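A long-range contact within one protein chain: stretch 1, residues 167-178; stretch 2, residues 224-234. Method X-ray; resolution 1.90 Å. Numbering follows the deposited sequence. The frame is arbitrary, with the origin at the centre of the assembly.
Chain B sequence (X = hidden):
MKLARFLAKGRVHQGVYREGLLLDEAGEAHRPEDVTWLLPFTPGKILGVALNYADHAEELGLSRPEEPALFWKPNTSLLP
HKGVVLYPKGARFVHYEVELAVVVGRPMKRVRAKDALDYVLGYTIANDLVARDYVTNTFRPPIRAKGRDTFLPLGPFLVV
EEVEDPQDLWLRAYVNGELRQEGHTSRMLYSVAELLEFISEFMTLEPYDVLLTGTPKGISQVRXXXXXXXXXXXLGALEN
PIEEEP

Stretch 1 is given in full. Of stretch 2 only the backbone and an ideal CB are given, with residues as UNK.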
# COMPACT_ATOMS: atom_id res chain seq x y z
N GLN B 167 26.70 13.65 11.75
CA GLN B 167 28.07 13.82 11.26
C GLN B 167 29.09 13.54 12.36
O GLN B 167 30.28 13.81 12.20
CB GLN B 167 28.28 15.24 10.72
CG GLN B 167 27.20 15.71 9.74
CD GLN B 167 27.01 14.76 8.56
OE1 GLN B 167 25.91 14.66 8.01
NE2 GLN B 167 28.08 14.07 8.16
N ASP B 168 28.62 12.99 13.48
CA ASP B 168 29.51 12.69 14.60
C ASP B 168 29.21 11.30 15.19
O ASP B 168 28.84 11.17 16.35
CB ASP B 168 29.34 13.78 15.67
CG ASP B 168 30.37 13.68 16.78
OD1 ASP B 168 31.58 13.57 16.47
OD2 ASP B 168 29.96 13.73 17.96
N LEU B 169 29.36 10.27 14.36
CA LEU B 169 29.10 8.89 14.77
C LEU B 169 30.20 7.96 14.25
O LEU B 169 30.65 8.11 13.12
CB LEU B 169 27.75 8.41 14.22
CG LEU B 169 26.47 9.18 14.54
CD1 LEU B 169 25.31 8.61 13.73
CD2 LEU B 169 26.17 9.10 16.03
N TRP B 170 30.64 7.00 15.07
CA TRP B 170 31.65 6.07 14.60
C TRP B 170 30.98 4.92 13.85
O TRP B 170 29.81 4.60 14.11
CB TRP B 170 32.51 5.52 15.75
CG TRP B 170 31.78 4.92 16.93
CD1 TRP B 170 31.68 5.47 18.18
CD2 TRP B 170 31.13 3.64 17.01
NE1 TRP B 170 31.01 4.61 19.02
CE2 TRP B 170 30.67 3.48 18.33
CE3 TRP B 170 30.90 2.61 16.08
CZ2 TRP B 170 29.98 2.34 18.76
CZ3 TRP B 170 30.22 1.47 16.51
CH2 TRP B 170 29.77 1.35 17.83
N LEU B 171 31.72 4.34 12.92
CA LEU B 171 31.23 3.22 12.11
C LEU B 171 32.16 2.03 12.31
O LEU B 171 33.38 2.18 12.30
CB LEU B 171 31.24 3.59 10.62
CG LEU B 171 30.51 4.86 10.19
CD1 LEU B 171 30.91 5.21 8.77
CD2 LEU B 171 29.02 4.66 10.31
N ARG B 172 31.58 0.85 12.47
CA ARG B 172 32.38 -0.36 12.64
C ARG B 172 31.76 -1.54 11.93
O ARG B 172 30.53 -1.66 11.84
CB ARG B 172 32.55 -0.68 14.13
CG ARG B 172 33.44 0.31 14.85
CD ARG B 172 33.38 0.13 16.35
NE ARG B 172 34.12 1.20 17.02
CZ ARG B 172 34.00 1.49 18.31
NH1 ARG B 172 33.16 0.80 19.07
NH2 ARG B 172 34.70 2.49 18.83
N ALA B 173 32.61 -2.43 11.43
CA ALA B 173 32.16 -3.63 10.75
C ALA B 173 33.01 -4.81 11.19
O ALA B 173 34.24 -4.72 11.24
CB ALA B 173 32.26 -3.45 9.24
N TYR B 174 32.34 -5.91 11.51
CA TYR B 174 33.02 -7.12 11.93
C TYR B 174 32.63 -8.26 11.00
O TYR B 174 31.49 -8.34 10.54
CB TYR B 174 32.59 -7.52 13.35
CG TYR B 174 32.81 -6.47 14.42
CD1 TYR B 174 31.98 -5.35 14.50
CD2 TYR B 174 33.81 -6.62 15.38
CE1 TYR B 174 32.15 -4.40 15.52
CE2 TYR B 174 33.98 -5.69 16.40
CZ TYR B 174 33.15 -4.58 16.47
OH TYR B 174 33.31 -3.67 17.49
N VAL B 175 33.58 -9.14 10.72
CA VAL B 175 33.33 -10.31 9.89
C VAL B 175 33.73 -11.51 10.74
O VAL B 175 34.90 -11.67 11.10
CB VAL B 175 34.15 -10.30 8.58
CG1 VAL B 175 33.91 -11.60 7.82
CG2 VAL B 175 33.74 -9.12 7.72
N ASN B 176 32.75 -12.34 11.08
CA ASN B 176 32.99 -13.52 11.90
C ASN B 176 33.56 -13.13 13.27
O ASN B 176 34.49 -13.76 13.77
CB ASN B 176 33.95 -14.48 11.20
CG ASN B 176 33.43 -14.95 9.86
OD1 ASN B 176 32.25 -15.27 9.72
ND2 ASN B 176 34.31 -14.98 8.86
N GLY B 177 33.00 -12.08 13.85
CA GLY B 177 33.44 -11.62 15.16
C GLY B 177 34.72 -10.81 15.19
O GLY B 177 35.08 -10.27 16.23
N GLU B 178 35.41 -10.71 14.06
CA GLU B 178 36.65 -9.95 14.02
C GLU B 178 36.48 -8.57 13.39
O GLU B 178 35.94 -8.44 12.29
CB GLU B 178 37.73 -10.73 13.27
CG GLU B 178 39.09 -10.03 13.25
CD GLU B 178 40.23 -10.96 12.86
OE1 GLU B 178 41.36 -10.46 12.70
OE2 GLU B 178 39.99 -12.18 12.72
N UNK B 224 31.12 -16.73 1.24
CA UNK B 224 30.06 -17.60 1.75
C UNK B 224 30.45 -18.14 3.13
O UNK B 224 31.59 -18.56 3.33
CB UNK B 224 29.79 -18.75 0.78
N UNK B 225 29.51 -18.12 4.06
CA UNK B 225 29.79 -18.62 5.39
C UNK B 225 30.12 -17.54 6.40
O UNK B 225 29.97 -17.74 7.61
CB UNK B 225 30.95 -19.62 5.32
N UNK B 226 30.57 -16.38 5.92
CA UNK B 226 30.91 -15.29 6.83
C UNK B 226 29.66 -14.71 7.48
O UNK B 226 28.57 -14.74 6.91
CB UNK B 226 31.67 -14.19 6.09
N UNK B 227 29.84 -14.17 8.69
CA UNK B 227 28.76 -13.54 9.43
C UNK B 227 29.15 -12.08 9.57
O UNK B 227 30.13 -11.75 10.25
CB UNK B 227 28.52 -14.20 10.79
N UNK B 228 28.40 -11.20 8.91
CA UNK B 228 28.70 -9.78 8.96
C UNK B 228 27.93 -9.09 10.08
O UNK B 228 26.71 -9.28 10.22
CB UNK B 228 28.38 -9.12 7.62
N UNK B 229 28.64 -8.30 10.88
CA UNK B 229 28.01 -7.56 11.95
C UNK B 229 28.46 -6.11 11.84
O UNK B 229 29.62 -5.78 12.10
CB UNK B 229 28.35 -8.15 13.32
N UNK B 230 27.53 -5.25 11.45
CA UNK B 230 27.81 -3.84 11.29
C UNK B 230 27.25 -3.07 12.48
O UNK B 230 26.15 -3.34 12.95
CB UNK B 230 27.23 -3.32 9.98
N UNK B 231 28.03 -2.11 12.96
CA UNK B 231 27.62 -1.30 14.10
C UNK B 231 27.88 0.18 13.86
O UNK B 231 28.86 0.56 13.23
CB UNK B 231 28.35 -1.76 15.36
N UNK B 232 26.96 1.01 14.33
CA UNK B 232 27.09 2.45 14.22
C UNK B 232 26.71 3.01 15.58
O UNK B 232 25.73 2.58 16.19
CB UNK B 232 26.22 3.02 13.10
N UNK B 233 27.51 3.96 16.05
CA UNK B 233 27.31 4.59 17.35
C UNK B 233 25.84 4.88 17.67
O UNK B 233 25.19 5.67 16.98
CB UNK B 233 28.11 5.89 17.41
N UNK B 234 25.33 4.22 18.70
CA UNK B 234 23.95 4.42 19.13
C UNK B 234 22.84 3.75 18.33
O UNK B 234 21.67 3.85 18.71
CB UNK B 234 23.67 5.92 19.14

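Two antiparallel strands meet here, 170-175 and 227-232, and their ladder of backbone hydrogen bonds fixes which positions share a face.

Position 224 is out of reach, so stretch 1 sets no rule; it is Pro224. Position 225, at phi 99° and psi -23°, would jam a CB against the preceding carbonyl, which calls for glycine: Gly225.

At 226 the ideal CB lies 3.8 Å from both Asn176 OD1 and Val175 CG1, with the Asn176 amide nearby. A short acceptor such as Asp, Asn or Ser would suit. It is Asp226, whose OD1 accepts a hydrogen bond from Asn176 ND2 at 2.8 Å.

Position 227 points sideways, and the backbone does most of the work: its N donates to Asn176 OD1 (2.8 Å) and its O accepts from Asn176 N (2.8 Å). Many strand-tolerant residues would serve; Val227 is deposited.

Positions 228, 230 and 232 share the face of Val175, Ala173 and Leu171, so apolar residues are expected. At 228 little is near the CB, and a long flexible chain is possible; the end of Met228 leads away. At 230 the small Ala173 leaves room for a branched aliphatic, and Leu230 CD1 lies 4.2 Å from Ala173 CB. At 232 the CB is 4.3 Å from Leu171 CD2, favouring Ile, Val or Leu. Ile232 reaches two neighbours: CD1 lies 3.6 Å from Leu171 CD2, and CG2 4.2 Å from Leu169 CD1.

Position 229 lies on the face of Tyr174 and Arg172. The Tyr174 ring invites a long chain, Arg, Lys or an aliphatic, to lie over it. Arg229 does so as a cation-pi contact, its CZ 4.0 Å from the ring centroid.

At 231 the ideal CB is 3.9 Å from Trp170 CZ3 and 4.6 Å from Tyr174 CE1, with the Arg172 side chain and Tyr174 hydroxyl also on this face. Glu, Gln or Thr could fit. Glu231 OE2 takes a weak hydrogen bond from Arg229 NE (2.9 Å), part of a salt bridge, while a water joins Glu231 OE1, Arg172 NH1 and Tyr174 OH.

Position 233 puts its CB 3.6 Å from Trp170 NE1, over the indole, and the Trp170 amide is a donor still to be answered. A chain with methylenes and a terminal acceptor, Glu or Gln, fits both. Glu233 packs CB 3.5 Å from the centroid of the five-membered ring of Trp170, and its OE1 accepts from Trp170 N at 3.0 Å.

At 234 a positive phi of 78° favours glycine: Gly234.

Stretch 2, residues 224-234: PGDVMRLEIEG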
# COMPACT_ATOMS: atom_id res chain seq x y z
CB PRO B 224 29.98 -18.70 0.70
CG PRO B 224 30.33 -17.97 -0.56
CD PRO B 224 31.51 -17.12 -0.13
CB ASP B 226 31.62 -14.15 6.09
CG ASP B 226 33.02 -14.53 5.64
OD1 ASP B 226 33.58 -15.49 6.21
OD2 ASP B 226 33.55 -13.86 4.72
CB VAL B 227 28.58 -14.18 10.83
CG1 VAL B 227 27.49 -13.44 11.60
CG2 VAL B 227 28.20 -15.65 10.68
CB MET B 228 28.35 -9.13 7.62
CG MET B 228 29.07 -9.74 6.43
SD MET B 228 28.48 -9.07 4.85
CE MET B 228 26.82 -9.74 4.85
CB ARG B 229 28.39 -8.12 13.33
CG ARG B 229 27.57 -7.52 14.46
CD ARG B 229 28.03 -8.04 15.81
NE ARG B 229 29.34 -7.51 16.18
CZ ARG B 229 30.28 -8.21 16.80
NH1 ARG B 229 30.07 -9.48 17.12
NH2 ARG B 229 31.44 -7.64 17.11
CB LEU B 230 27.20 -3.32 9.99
CG LEU B 230 28.02 -3.55 8.71
CD1 LEU B 230 28.45 -5.00 8.60
CD2 LEU B 230 27.18 -3.13 7.50
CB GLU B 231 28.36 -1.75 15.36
CG GLU B 231 27.95 -3.12 15.88
CD GLU B 231 28.78 -3.58 17.07
OE1 GLU B 231 29.09 -2.74 17.95
OE2 GLU B 231 29.13 -4.77 17.14
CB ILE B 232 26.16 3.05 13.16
CG1 ILE B 232 26.52 2.50 11.77
CG2 ILE B 232 26.30 4.57 13.16
CD1 ILE B 232 25.75 3.17 10.62
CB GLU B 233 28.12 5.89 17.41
CG GLU B 233 28.30 6.45 18.82
CD GLU B 233 29.16 7.70 18.83
OE1 GLU B 233 29.86 7.95 17.82
OE2 GLU B 233 29.16 8.41 19.86
O HOH W 1 29.15 10.96 19.25
O HOH W 2 31.79 -1.64 18.84
O HOH W 3 31.14 -5.11 19.57
O HOH W 4 30.73 -10.71 12.88
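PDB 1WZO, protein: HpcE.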